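Local coordinates for protein putative phosphoglycolate phosphatase (PDB 2HI0) that probably hydrolyses the phosphate ester of 2-phosphoglycolate, as a phosphatase of the haloacid dehalogenase (HAD) superfamily, at residues 5-10 with 186-191; 12-17 with 206-211; 34-39 with 61-66; 55-60 with 88-93. All blocks are in the same frame, centred on the assembly; numbering follows the deposited sequence.

Interaction 1: residues 5-10 with 186-191; sequences KAAIFD and VYIGDS. With NA (sodium ion), chain C.
Ile-188 sets its CG1 anti to the carbonyl carbon (chi1 -57°), and its chi2 of 104° carries CD1 over the ring of Phe-9. CD1 stands 3.7 Å from the Phe-9 ring centroid, close to the ring normal, a CH-pi contact made by the delta methyl. The same methyl touches CB of Ala-7, a side chain small enough to admit it. On the other side of the sheet Ile-8 CG2 packs 3.6 Å from Tyr-187 CD1, the two side chains crossing at about a right angle. Strands 6-9 and 186-189 are parallel neighbours in the Rossmann-like sheet of the HAD fold, joined by a ladder that includes Ile-8 N to Val-186 O at 2.9 Å and Ile-188 N to Ile-8 O at 2.8 Å. The last rung, Asp-10 N to Ile-188 O (2.9 Å), is nearly straight at 173° and fixes the strand end where the acids begin. Asp-10 OD2 binds the sodium ion at 2.1 Å and Asp-190 OD1 binds it at 2.3 Å; Asp-12 O and a water add further ligands. Lys-165 forms a salt bridge with Asp-10 OD1, while Phe-212 N donates to Asp-190 OD2.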
loop_
_atom_site.group_PDB
_atom_site.type_symbol
_atom_site.label_atom_id
_atom_site.label_comp_id
_atom_site.label_asym_id
_atom_site.label_seq_id
_atom_site.Cartn_x
_atom_site.Cartn_y
_atom_site.Cartn_z
ATOM N N LYS A 5 -8.942 -6.056 -18.547
ATOM C CA LYS A 5 -7.730 -6.453 -19.252
ATOM C C LYS A 5 -6.454 -6.161 -18.422
ATOM O O LYS A 5 -5.383 -6.654 -18.745
ATOM C CB LYS A 5 -7.668 -5.720 -20.596
ATOM C CG LYS A 5 -8.802 -6.102 -21.524
ATOM C CD LYS A 5 -8.698 -5.320 -22.824
ATOM C CE LYS A 5 -9.925 -5.445 -23.713
ATOM N NZ LYS A 5 -9.859 -4.323 -24.723
ATOM N N ALA A 6 -6.571 -5.354 -17.368
ATOM C CA ALA A 6 -5.433 -5.054 -16.485
ATOM C C ALA A 6 -5.886 -5.036 -15.039
ATOM O O ALA A 6 -6.935 -4.502 -14.738
ATOM C CB ALA A 6 -4.753 -3.727 -16.855
ATOM N N ALA A 7 -5.075 -5.622 -14.149
ATOM C CA ALA A 7 -5.337 -5.614 -12.686
ATOM C C ALA A 7 -4.107 -4.990 -12.065
ATOM O O ALA A 7 -2.996 -5.465 -12.266
ATOM C CB ALA A 7 -5.571 -7.056 -12.116
ATOM N N ILE A 8 -4.343 -3.886 -11.367
ATOM C CA ILE A 8 -3.309 -3.045 -10.769
ATOM C C ILE A 8 -3.467 -3.189 -9.259
ATOM O O ILE A 8 -4.528 -2.846 -8.707
ATOM C CB ILE A 8 -3.472 -1.586 -11.196
ATOM C CG1 ILE A 8 -3.505 -1.457 -12.707
ATOM C CG2 ILE A 8 -2.317 -0.747 -10.634
ATOM C CD1 ILE A 8 -3.898 0.009 -13.137
ATOM N N PHE A 9 -2.425 -3.717 -8.605
ATOM C CA PHE A 9 -2.458 -4.063 -7.190
ATOM C C PHE A 9 -1.605 -3.094 -6.360
ATOM O O PHE A 9 -0.479 -2.719 -6.734
ATOM C CB PHE A 9 -1.856 -5.442 -6.937
ATOM C CG PHE A 9 -2.594 -6.569 -7.602
ATOM C CD1 PHE A 9 -2.404 -6.848 -8.939
ATOM C CD2 PHE A 9 -3.526 -7.295 -6.902
ATOM C CE1 PHE A 9 -3.085 -7.880 -9.539
ATOM C CE2 PHE A 9 -4.193 -8.350 -7.522
ATOM C CZ PHE A 9 -3.976 -8.611 -8.827
ATOM N N ASP A 10 -2.137 -2.737 -5.212
ATOM C CA ASP A 10 -1.284 -2.221 -4.108
ATOM C C ASP A 10 -0.421 -3.396 -3.572
ATOM O O ASP A 10 -0.676 -4.570 -3.878
ATOM C CB ASP A 10 -2.150 -1.669 -2.989
ATOM C CG ASP A 10 -1.349 -0.904 -1.950
ATOM O OD1 ASP A 10 -0.305 -0.286 -2.258
ATOM O OD2 ASP A 10 -1.773 -0.962 -0.788
ATOM N N VAL A 186 -8.818 -2.497 -13.295
ATOM C CA VAL A 186 -9.324 -2.499 -11.929
ATOM C C VAL A 186 -8.128 -2.340 -10.961
ATOM O O VAL A 186 -7.033 -2.816 -11.226
ATOM C CB VAL A 186 -10.171 -3.779 -11.632
ATOM C CG1 VAL A 186 -9.317 -5.043 -11.750
ATOM C CG2 VAL A 186 -10.858 -3.710 -10.257
ATOM N N TYR A 187 -8.354 -1.594 -9.896
ATOM C CA TYR A 187 -7.335 -1.380 -8.878
ATOM C C TYR A 187 -7.749 -2.208 -7.668
ATOM O O TYR A 187 -8.915 -2.226 -7.292
ATOM C CB TYR A 187 -7.224 0.109 -8.507
ATOM C CG TYR A 187 -5.946 0.398 -7.754
ATOM C CD1 TYR A 187 -4.736 0.679 -8.394
ATOM C CD2 TYR A 187 -5.929 0.242 -6.382
ATOM C CE1 TYR A 187 -3.552 0.847 -7.654
ATOM C CE2 TYR A 187 -4.761 0.422 -5.650
ATOM C CZ TYR A 187 -3.585 0.721 -6.292
ATOM O OH TYR A 187 -2.428 0.862 -5.523
ATOM N N ILE A 188 -6.793 -2.864 -7.040
ATOM C CA ILE A 188 -7.055 -3.804 -5.927
ATOM C C ILE A 188 -6.227 -3.338 -4.740
ATOM O O ILE A 188 -5.018 -3.192 -4.839
ATOM C CB ILE A 188 -6.667 -5.217 -6.269
ATOM C CG1 ILE A 188 -7.387 -5.716 -7.545
ATOM C CG2 ILE A 188 -6.901 -6.142 -5.038
ATOM C CD1 ILE A 188 -6.466 -5.739 -8.741
ATOM N N GLY A 189 -6.871 -3.113 -3.603
ATOM C CA GLY A 189 -6.089 -2.703 -2.418
ATOM C C GLY A 189 -6.839 -2.873 -1.101
ATOM O O GLY A 189 -7.998 -3.277 -1.099
ATOM N N ASP A 190 -6.166 -2.580 0.012
ATOM C CA ASP A 190 -6.714 -2.842 1.332
ATOM C C ASP A 190 -7.093 -1.586 2.141
ATOM O O ASP A 190 -7.451 -1.710 3.303
ATOM C CB ASP A 190 -5.681 -3.634 2.145
ATOM C CG ASP A 190 -4.398 -2.822 2.403
ATOM O OD1 ASP A 190 -3.989 -2.062 1.494
ATOM O OD2 ASP A 190 -3.784 -2.902 3.495
ATOM N N SER A 191 -7.011 -0.409 1.534
ATOM C CA SER A 191 -7.225 0.816 2.288
ATOM C C SER A 191 -8.091 1.841 1.567
ATOM O O SER A 191 -8.432 1.721 0.368
ATOM C CB SER A 191 -5.878 1.434 2.646
ATOM O OG SER A 191 -5.380 2.228 1.575
HETATM NA NA NA C . -1.867 -1.098 1.300
HETATM O O HOH W 1 -3.270 1.177 0.981
#

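Interaction 2: residues 12-17 with 206-211; sequences DGTILD and IAVNWG. With NA (sodium ion), chain C.
Trp-210 reaches Thr-14 with its indole N-H, and its side chain can be followed outward from CB. CG sits between the backbone N and the carbonyl carbon (chi1 56°). CD1 comes 3.5 Å from Gly-13 O. NE1, the next atom of the ring, donates to Thr-14 O at 2.9 Å with an N-H...O angle of 171°; the acceptor lies in the indole plane, so the bond leaves the ring edge squarely. Beyond it CE2 and CZ2 pass the same oxygen at 3.8 and 4.0 Å. One indole face rests on Val-208 CB, and Val-208 CG2 meets Gly-13 O at 3.6 Å. The loop follows the first strand of the HAD core, and the sequence here, with Asp-10, Asp-12 and Thr-14, fits the DxDx(T/V) signature of HAD enzymes; within it Asp-12 O binds the sodium ion at 2.5 Å, beside Asp-10 and Asp-190. Glycine suits both backbones where they come closest: Gly-13 has positive phi, and a side chain on Gly-211 would collide with Gly-13 O, which is 3.1 Å from Gly-211 CA. Phe-112 meets the Trp-210 ring, and Leu-233 of helix 230-238 touches it too.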
loop_
_atom_site.group_PDB
_atom_site.type_symbol
_atom_site.label_atom_id
_atom_site.label_comp_id
_atom_site.label_asym_id
_atom_site.label_seq_id
_atom_site.Cartn_x
_atom_site.Cartn_y
_atom_site.Cartn_z
ATOM N N ASP A 12 1.422 -3.487 0.038
ATOM C CA ASP A 12 1.249 -3.709 1.484
ATOM C C ASP A 12 -0.161 -4.137 1.822
ATOM O O ASP A 12 -1.105 -3.474 1.403
ATOM C CB ASP A 12 1.550 -2.441 2.291
ATOM C CG ASP A 12 2.984 -2.068 2.299
ATOM O OD1 ASP A 12 3.821 -2.811 2.805
ATOM O OD2 ASP A 12 3.285 -0.948 1.822
ATOM N N GLY A 13 -0.326 -5.266 2.504
ATOM C CA GLY A 13 -1.672 -5.670 2.943
ATOM C C GLY A 13 -2.545 -6.253 1.855
ATOM O O GLY A 13 -3.698 -6.595 2.086
ATOM N N THR A 14 -2.007 -6.365 0.646
ATOM C CA THR A 14 -2.775 -6.739 -0.512
ATOM C C THR A 14 -2.118 -7.955 -1.130
ATOM O O THR A 14 -2.673 -9.049 -1.107
ATOM C CB THR A 14 -2.929 -5.566 -1.521
ATOM O OG1 THR A 14 -3.508 -4.432 -0.828
ATOM C CG2 THR A 14 -3.793 -5.955 -2.642
ATOM N N ILE A 15 -0.916 -7.797 -1.690
ATOM C CA ILE A 15 -0.218 -8.963 -2.226
ATOM C C ILE A 15 0.907 -9.513 -1.332
ATOM O O ILE A 15 1.206 -10.679 -1.376
ATOM C CB ILE A 15 0.269 -8.748 -3.662
ATOM C CG1 ILE A 15 1.360 -7.653 -3.745
ATOM C CG2 ILE A 15 -0.950 -8.484 -4.603
ATOM C CD1 ILE A 15 1.974 -7.469 -5.186
ATOM N N LEU A 16 1.462 -8.635 -0.489
ATOM C CA LEU A 16 2.563 -8.962 0.421
ATOM C C LEU A 16 2.183 -8.664 1.874
ATOM O O LEU A 16 1.654 -7.593 2.187
ATOM C CB LEU A 16 3.849 -8.199 0.073
ATOM C CG LEU A 16 4.567 -8.721 -1.182
ATOM C CD1 LEU A 16 5.837 -7.934 -1.383
ATOM C CD2 LEU A 16 4.925 -10.205 -1.086
ATOM N N ASP A 17 2.514 -9.626 2.743
ATOM C CA ASP A 17 2.285 -9.578 4.176
ATOM C C ASP A 17 3.528 -8.875 4.777
ATOM O O ASP A 17 4.540 -9.516 5.105
ATOM C CB ASP A 17 2.130 -11.011 4.660
ATOM C CG ASP A 17 1.721 -11.125 6.085
ATOM O OD1 ASP A 17 1.766 -10.123 6.834
ATOM O OD2 ASP A 17 1.369 -12.280 6.411
ATOM N N ILE A 206 -11.501 -3.011 -6.286
ATOM C CA ILE A 206 -11.838 -4.144 -5.454
ATOM C C ILE A 206 -11.021 -3.988 -4.168
ATOM O O ILE A 206 -9.798 -3.656 -4.228
ATOM C CB ILE A 206 -11.473 -5.480 -6.169
ATOM C CG1 ILE A 206 -12.273 -5.655 -7.445
ATOM C CG2 ILE A 206 -11.625 -6.666 -5.207
ATOM C CD1 ILE A 206 -11.674 -6.754 -8.373
ATOM N N ALA A 207 -11.701 -4.146 -3.032
ATOM C CA ALA A 207 -11.061 -4.065 -1.723
ATOM C C ALA A 207 -10.864 -5.467 -1.133
ATOM O O ALA A 207 -11.708 -6.332 -1.295
ATOM C CB ALA A 207 -11.903 -3.165 -0.734
ATOM N N VAL A 208 -9.742 -5.697 -0.469
ATOM C CA VAL A 208 -9.431 -6.976 0.173
ATOM C C VAL A 208 -9.503 -6.758 1.696
ATOM O O VAL A 208 -9.203 -5.673 2.181
ATOM C CB VAL A 208 -8.046 -7.540 -0.299
ATOM C CG1 VAL A 208 -8.039 -7.557 -1.834
ATOM C CG2 VAL A 208 -6.828 -6.760 0.279
ATOM N N ASN A 209 -9.894 -7.795 2.429
ATOM C CA ASN A 209 -10.087 -7.664 3.889
ATOM C C ASN A 209 -8.899 -8.202 4.714
ATOM O O ASN A 209 -8.959 -8.260 5.944
ATOM C CB ASN A 209 -11.402 -8.337 4.323
ATOM C CG ASN A 209 -11.233 -9.829 4.590
ATOM O OD1 ASN A 209 -10.419 -10.490 3.980
ATOM N ND2 ASN A 209 -12.005 -10.350 5.536
ATOM N N TRP A 210 -7.840 -8.642 4.038
ATOM C CA TRP A 210 -6.723 -9.276 4.742
ATOM C C TRP A 210 -5.563 -8.303 4.962
ATOM O O TRP A 210 -4.472 -8.745 5.395
ATOM C CB TRP A 210 -6.257 -10.550 4.030
ATOM C CG TRP A 210 -5.869 -10.389 2.619
ATOM C CD1 TRP A 210 -4.665 -9.979 2.153
ATOM C CD2 TRP A 210 -6.674 -10.693 1.477
ATOM N NE1 TRP A 210 -4.665 -9.962 0.782
ATOM C CE2 TRP A 210 -5.884 -10.427 0.341
ATOM C CE3 TRP A 210 -8.004 -11.118 1.298
ATOM C CZ2 TRP A 210 -6.381 -10.610 -0.951
ATOM C CZ3 TRP A 210 -8.456 -11.332 0.077
ATOM C CH2 TRP A 210 -7.667 -11.056 -1.065
ATOM N N GLY A 211 -5.813 -7.014 4.740
ATOM C CA GLY A 211 -4.801 -6.011 4.880
ATOM C C GLY A 211 -4.931 -5.111 6.109
ATOM O O GLY A 211 -5.317 -5.606 7.183
HETATM NA NA NA C . -1.867 -1.098 1.300
HETATM O O HOH W 1 -3.270 1.177 0.981
#

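Interaction 3: residues 34-39 with 61-66; sequences GHRHDF and AYEAGS
A Schellman motif ends helix 19-32 at Gly-34, and the loop that follows is fastened to the C-terminal end of helix 52-63 by a histidine-carboxylate hydrogen bond. His-35 ND1 donates to Glu-63 OE1 at 2.7 Å; OE1 receives it on its syn lone pair, in a bent bond (138°), and lies 26° out of the imidazole plane. The other oxygen, OE2, takes the backbone N-H of Arg-36 at 2.8 Å, the nitrogen approaching from above the carboxylate plane. Glutamate suits this place because its long chain, with CG anti to the backbone N (chi1 177°), spans the gap and offers two acceptors to adjacent residues. An alanine here would probably leave His-35 ND1 and Arg-36 N without these acceptors. In one of its two conformers, the aliphatic part of Arg-36 runs antiparallel beside the Glu-63 chain, Arg-36 CD lying 3.8 Å from Glu-63 CG. In that conformer Arg-36 NE forms a salt bridge with Asp-38 OD1 at 2.9 Å, and a water joins Arg-36 NH1 to Glu-63 O. Phe-39 CE1 meets Tyr-62 CD2 at 4.1 Å, edge against edge. Phe-39 also packs edge-to-face on Phe-30 of helix 19-32 and Phe-47 of helix 41-47, so the loop touches both helices that it connects as well as helix 52-63.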
loop_
_atom_site.group_PDB
_atom_site.type_symbol
_atom_site.label_atom_id
_atom_site.label_comp_id
_atom_site.label_asym_id
_atom_site.label_seq_id
_atom_site.Cartn_x
_atom_site.Cartn_y
_atom_site.Cartn_z
ATOM N N GLY A 34 16.003 8.123 19.478
ATOM C CA GLY A 34 15.667 8.513 20.839
ATOM C C GLY A 34 14.199 8.474 21.215
ATOM O O GLY A 34 13.818 9.024 22.270
ATOM N N HIS A 35 13.376 7.796 20.420
ATOM C CA HIS A 35 11.926 7.758 20.629
ATOM C C HIS A 35 11.514 6.431 21.257
ATOM O O HIS A 35 12.327 5.524 21.338
ATOM C CB HIS A 35 11.185 7.936 19.321
ATOM C CG HIS A 35 11.310 9.313 18.774
ATOM N ND1 HIS A 35 10.500 10.341 19.201
ATOM C CD2 HIS A 35 12.196 9.860 17.910
ATOM C CE1 HIS A 35 10.846 11.457 18.586
ATOM N NE2 HIS A 35 11.885 11.203 17.810
ATOM N N ARG A 36 10.278 6.354 21.755
ATOM C CA ARG A 36 9.609 5.110 22.155
ATOM C C ARG A 36 9.690 4.157 20.979
ATOM O O ARG A 36 9.569 4.598 19.832
ATOM C CB ARG A 36 8.118 5.386 22.526
ATOM C CG ARG A 36 7.031 4.688 21.678
ATOM C CD ARG A 36 5.612 5.085 22.098
ATOM N NE ARG A 36 4.679 3.954 22.014
ATOM C CZ ARG A 36 3.358 4.023 22.198
ATOM N NH1 ARG A 36 2.747 5.166 22.444
ATOM N NH2 ARG A 36 2.628 2.919 22.110
ATOM N N HIS A 37 9.838 2.866 21.232
ATOM C CA HIS A 37 10.076 1.916 20.145
ATOM C C HIS A 37 9.476 0.541 20.412
ATOM O O HIS A 37 10.103 -0.505 20.161
ATOM C CB HIS A 37 11.610 1.793 19.915
ATOM C CG HIS A 37 12.403 1.612 21.166
ATOM N ND1 HIS A 37 12.917 2.676 21.876
ATOM C CD2 HIS A 37 12.760 0.496 21.845
ATOM C CE1 HIS A 37 13.554 2.210 22.943
ATOM N NE2 HIS A 37 13.481 0.891 22.941
ATOM N N ASP A 38 8.242 0.568 20.880
ATOM C CA ASP A 38 7.484 -0.645 21.174
ATOM C C ASP A 38 6.164 -0.666 20.401
ATOM O O ASP A 38 5.160 -1.138 20.907
ATOM C CB ASP A 38 7.202 -0.702 22.672
ATOM C CG ASP A 38 6.396 0.528 23.153
ATOM O OD1 ASP A 38 6.119 1.439 22.320
ATOM O OD2 ASP A 38 6.039 0.575 24.353
ATOM N N PHE A 39 6.151 -0.146 19.175
ATOM C CA PHE A 39 4.939 -0.235 18.340
ATOM C C PHE A 39 4.631 -1.686 17.998
ATOM O O PHE A 39 5.545 -2.510 17.855
ATOM C CB PHE A 39 5.055 0.547 17.042
ATOM C CG PHE A 39 5.266 2.036 17.224
ATOM C CD1 PHE A 39 4.288 2.825 17.814
ATOM C CD2 PHE A 39 6.407 2.652 16.735
ATOM C CE1 PHE A 39 4.436 4.208 17.927
ATOM C CE2 PHE A 39 6.584 4.026 16.837
ATOM C CZ PHE A 39 5.573 4.814 17.449
ATOM N N ALA A 61 2.975 11.270 16.245
ATOM C CA ALA A 61 1.772 11.807 16.919
ATOM C C ALA A 61 1.233 10.787 17.913
ATOM O O ALA A 61 0.819 11.145 19.025
ATOM C CB ALA A 61 0.697 12.128 15.869
ATOM N N TYR A 62 1.241 9.519 17.509
ATOM C CA TYR A 62 0.786 8.461 18.391
ATOM C C TYR A 62 1.690 8.376 19.627
ATOM O O TYR A 62 1.178 8.281 20.776
ATOM C CB TYR A 62 0.735 7.137 17.632
ATOM C CG TYR A 62 -0.062 6.114 18.345
ATOM C CD1 TYR A 62 -1.437 6.249 18.430
ATOM C CD2 TYR A 62 0.547 5.006 18.928
ATOM C CE1 TYR A 62 -2.222 5.293 19.080
ATOM C CE2 TYR A 62 -0.229 4.035 19.585
ATOM C CZ TYR A 62 -1.622 4.209 19.671
ATOM O OH TYR A 62 -2.418 3.292 20.322
ATOM N N GLU A 63 3.007 8.461 19.445
ATOM C CA GLU A 63 3.923 8.501 20.593
ATOM C C GLU A 63 3.550 9.672 21.537
ATOM O O GLU A 63 3.605 9.548 22.764
ATOM C CB GLU A 63 5.378 8.660 20.168
ATOM C CG GLU A 63 6.358 8.771 21.323
ATOM C CD GLU A 63 7.788 9.118 20.885
ATOM O OE1 GLU A 63 7.980 9.862 19.880
ATOM O OE2 GLU A 63 8.720 8.678 21.593
ATOM N N ALA A 64 3.145 10.797 20.947
ATOM C CA ALA A 64 2.812 12.024 21.695
ATOM C C ALA A 64 1.417 11.998 22.355
ATOM O O ALA A 64 1.067 12.915 23.089
ATOM C CB ALA A 64 2.940 13.226 20.781
ATOM N N GLY A 65 0.617 10.973 22.057
ATOM C CA GLY A 65 -0.669 10.742 22.723
ATOM C C GLY A 65 -1.905 10.851 21.849
ATOM O O GLY A 65 -3.024 10.803 22.384
ATOM N N SER A 66 -1.721 11.015 20.546
ATOM C CA SER A 66 -2.836 11.087 19.589
ATOM C C SER A 66 -3.624 9.775 19.523
ATOM O O SER A 66 -3.072 8.684 19.653
ATOM C CB SER A 66 -2.361 11.493 18.175
ATOM O OG SER A 66 -1.835 12.801 18.197
HETATM O O HOH W 2 3.966 7.112 24.049
#

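Interaction 4: residues 55-60 with 88-93; sequences AVTRAL and TEVNRV. Unlike the reference sequence in segment 88-93: Thr-88 (reference Ala).
Helix segments 55-60 and 88-93 cross at 111°, their axes 9.4 Å apart, with Val-56 and Val-90 bringing the backbones nearest. Val-56 CG1, anti to the backbone N (chi1 172°), lies 3.8 Å from Val-93 CG1 and also meets Val-90 CG1. Val-90 sends its other branch, CG2, to Leu-60 and Thr-57, 3.7 Å from Leu-60 CD1 and 3.5 Å from Thr-57 OG1. Branched valines keep their methyls close to the helix and suit so near a crossing, whereas the longer leucine extends CD1 to Val-90 and Glu-89. Thr-57 can face this apolar branch because its hydroxyl also has polar partners in Val-53 O and Gln-87. Leu-60 CD1 rests 4.0 Å from Glu-89 CG, the aliphatic part of a residue whose carboxylate turns to Arg-92. Arg-92 grips it side-on, NE to Glu-89 OE1 at 3.1 Å and NH2 to Glu-89 OE2 at 2.9 Å; OE2 also accepts from His-35 NE2. An alanine in its place would probably leave Arg-92 and His-35 without this acceptor and open a gap beside Leu-60. Phe-30 of helix 19-32 touches Leu-60 and Val-93, adding to the apolar packing between the helices, as expected in the all-helical cap domain of HAD phosphatases of this type.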
loop_
_atom_site.group_PDB
_atom_site.type_symbol
_atom_site.label_atom_id
_atom_site.label_comp_id
_atom_site.label_asym_id
_atom_site.label_seq_id
_atom_site.Cartn_x
_atom_site.Cartn_y
_atom_site.Cartn_z
ATOM N N ALA A 55 3.341 8.130 7.423
ATOM C CA ALA A 55 3.472 7.020 8.383
ATOM C C ALA A 55 4.289 7.467 9.606
ATOM O O ALA A 55 3.891 7.226 10.772
ATOM C CB ALA A 55 4.130 5.774 7.712
ATOM N N VAL A 56 5.436 8.114 9.376
ATOM C CA VAL A 56 6.281 8.574 10.512
ATOM C C VAL A 56 5.600 9.751 11.250
ATOM O O VAL A 56 5.644 9.832 12.488
ATOM C CB VAL A 56 7.706 8.863 10.078
ATOM C CG1 VAL A 56 8.528 9.515 11.190
ATOM C CG2 VAL A 56 8.358 7.564 9.635
ATOM N N THR A 57 4.904 10.595 10.514
ATOM C CA THR A 57 4.171 11.704 11.154
ATOM C C THR A 57 3.100 11.131 12.119
ATOM O O THR A 57 2.942 11.564 13.256
ATOM C CB THR A 57 3.490 12.609 10.085
ATOM O OG1 THR A 57 4.466 13.086 9.150
ATOM C CG2 THR A 57 2.746 13.824 10.724
ATOM N N ARG A 58 2.325 10.156 11.624
ATOM C CA ARG A 58 1.351 9.420 12.433
ATOM C C ARG A 58 1.997 8.757 13.654
ATOM O O ARG A 58 1.451 8.839 14.792
ATOM C CB ARG A 58 0.643 8.416 11.550
ATOM C CG ARG A 58 -0.476 8.992 10.649
ATOM C CD ARG A 58 -0.995 7.849 9.756
ATOM N NE ARG A 58 -2.141 8.265 8.966
ATOM C CZ ARG A 58 -2.577 7.616 7.896
ATOM N NH1 ARG A 58 -1.883 6.577 7.426
ATOM N NH2 ARG A 58 -3.644 8.052 7.268
ATOM N N ALA A 59 3.129 8.101 13.430
ATOM C CA ALA A 59 3.796 7.366 14.532
ATOM C C ALA A 59 4.297 8.311 15.619
ATOM O O ALA A 59 4.130 8.028 16.800
ATOM C CB ALA A 59 4.994 6.499 14.015
ATOM N N LEU A 60 4.841 9.445 15.216
ATOM C CA LEU A 60 5.284 10.465 16.167
ATOM C C LEU A 60 4.093 11.048 16.934
ATOM O O LEU A 60 4.187 11.295 18.127
ATOM C CB LEU A 60 6.095 11.571 15.474
ATOM C CG LEU A 60 7.490 11.214 14.979
ATOM C CD1 LEU A 60 8.092 12.332 14.084
ATOM C CD2 LEU A 60 8.432 10.936 16.205
ATOM N N THR A 88 10.794 18.265 10.389
ATOM C CA THR A 88 12.199 18.108 10.613
ATOM C C THR A 88 12.469 16.813 11.369
ATOM O O THR A 88 13.379 16.057 10.995
ATOM C CB THR A 88 12.762 19.339 11.365
ATOM O OG1 THR A 88 12.574 20.509 10.559
ATOM C CG2 THR A 88 14.249 19.202 11.709
ATOM N N GLU A 89 11.703 16.541 12.413
ATOM C CA GLU A 89 11.884 15.280 13.109
ATOM C C GLU A 89 11.481 14.069 12.253
ATOM O O GLU A 89 12.149 13.033 12.309
ATOM C CB GLU A 89 11.134 15.302 14.433
ATOM C CG GLU A 89 11.468 14.120 15.347
ATOM C CD GLU A 89 12.916 14.049 15.815
ATOM O OE1 GLU A 89 13.681 15.041 15.697
ATOM O OE2 GLU A 89 13.293 12.969 16.338
ATOM N N VAL A 90 10.390 14.190 11.490
ATOM C CA VAL A 90 9.997 13.143 10.528
ATOM C C VAL A 90 11.202 12.765 9.622
ATOM O O VAL A 90 11.552 11.557 9.471
ATOM C CB VAL A 90 8.767 13.567 9.712
ATOM C CG1 VAL A 90 8.510 12.583 8.540
ATOM C CG2 VAL A 90 7.545 13.616 10.635
ATOM N N ASN A 91 11.834 13.784 9.034
ATOM C CA ASN A 91 12.932 13.598 8.082
ATOM C C ASN A 91 14.128 12.952 8.789
ATOM O O ASN A 91 14.838 12.134 8.204
ATOM C CB ASN A 91 13.321 14.897 7.391
ATOM C CG ASN A 91 12.244 15.410 6.476
ATOM O OD1 ASN A 91 11.377 14.656 6.058
ATOM N ND2 ASN A 91 12.295 16.706 6.156
ATOM N N ARG A 92 14.309 13.269 10.066
ATOM C CA ARG A 92 15.465 12.715 10.824
ATOM C C ARG A 92 15.223 11.227 11.074
ATOM O O ARG A 92 16.132 10.391 10.935
ATOM C CB ARG A 92 15.682 13.450 12.133
ATOM C CG ARG A 92 16.959 13.092 12.812
ATOM C CD ARG A 92 17.245 14.056 13.964
ATOM N NE ARG A 92 16.455 13.727 15.157
ATOM C CZ ARG A 92 16.804 12.840 16.094
ATOM N NH1 ARG A 92 17.920 12.151 16.016
ATOM N NH2 ARG A 92 16.014 12.645 17.132
ATOM N N VAL A 93 13.984 10.867 11.412
ATOM C CA VAL A 93 13.631 9.448 11.594
ATOM C C VAL A 93 13.722 8.697 10.241
ATOM O O VAL A 93 14.247 7.597 10.158
ATOM C CB VAL A 93 12.222 9.293 12.244
ATOM C CG1 VAL A 93 11.798 7.847 12.264
ATOM C CG2 VAL A 93 12.213 9.853 13.655
#

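Interactions 1 and 2 belong to the sheet-centred core, and interactions 3 and 4 to the helical part about 25 to 32 Å away, centre to centre. The first two are buried and share the sodium ion and one water; strands 185-189 and 204-208 lie side by side, bonded through Tyr-187 O to Ile-206 N at 2.9 Å. Interaction 1 is a regular backbone ladder, whereas interaction 2 relies on one indole bond and close glycines. Interactions 3 and 4 both use helix 52-63: the former is a polar surface contact, the latter a buried apolar one. One histidine, His-35, ties these two contacts together.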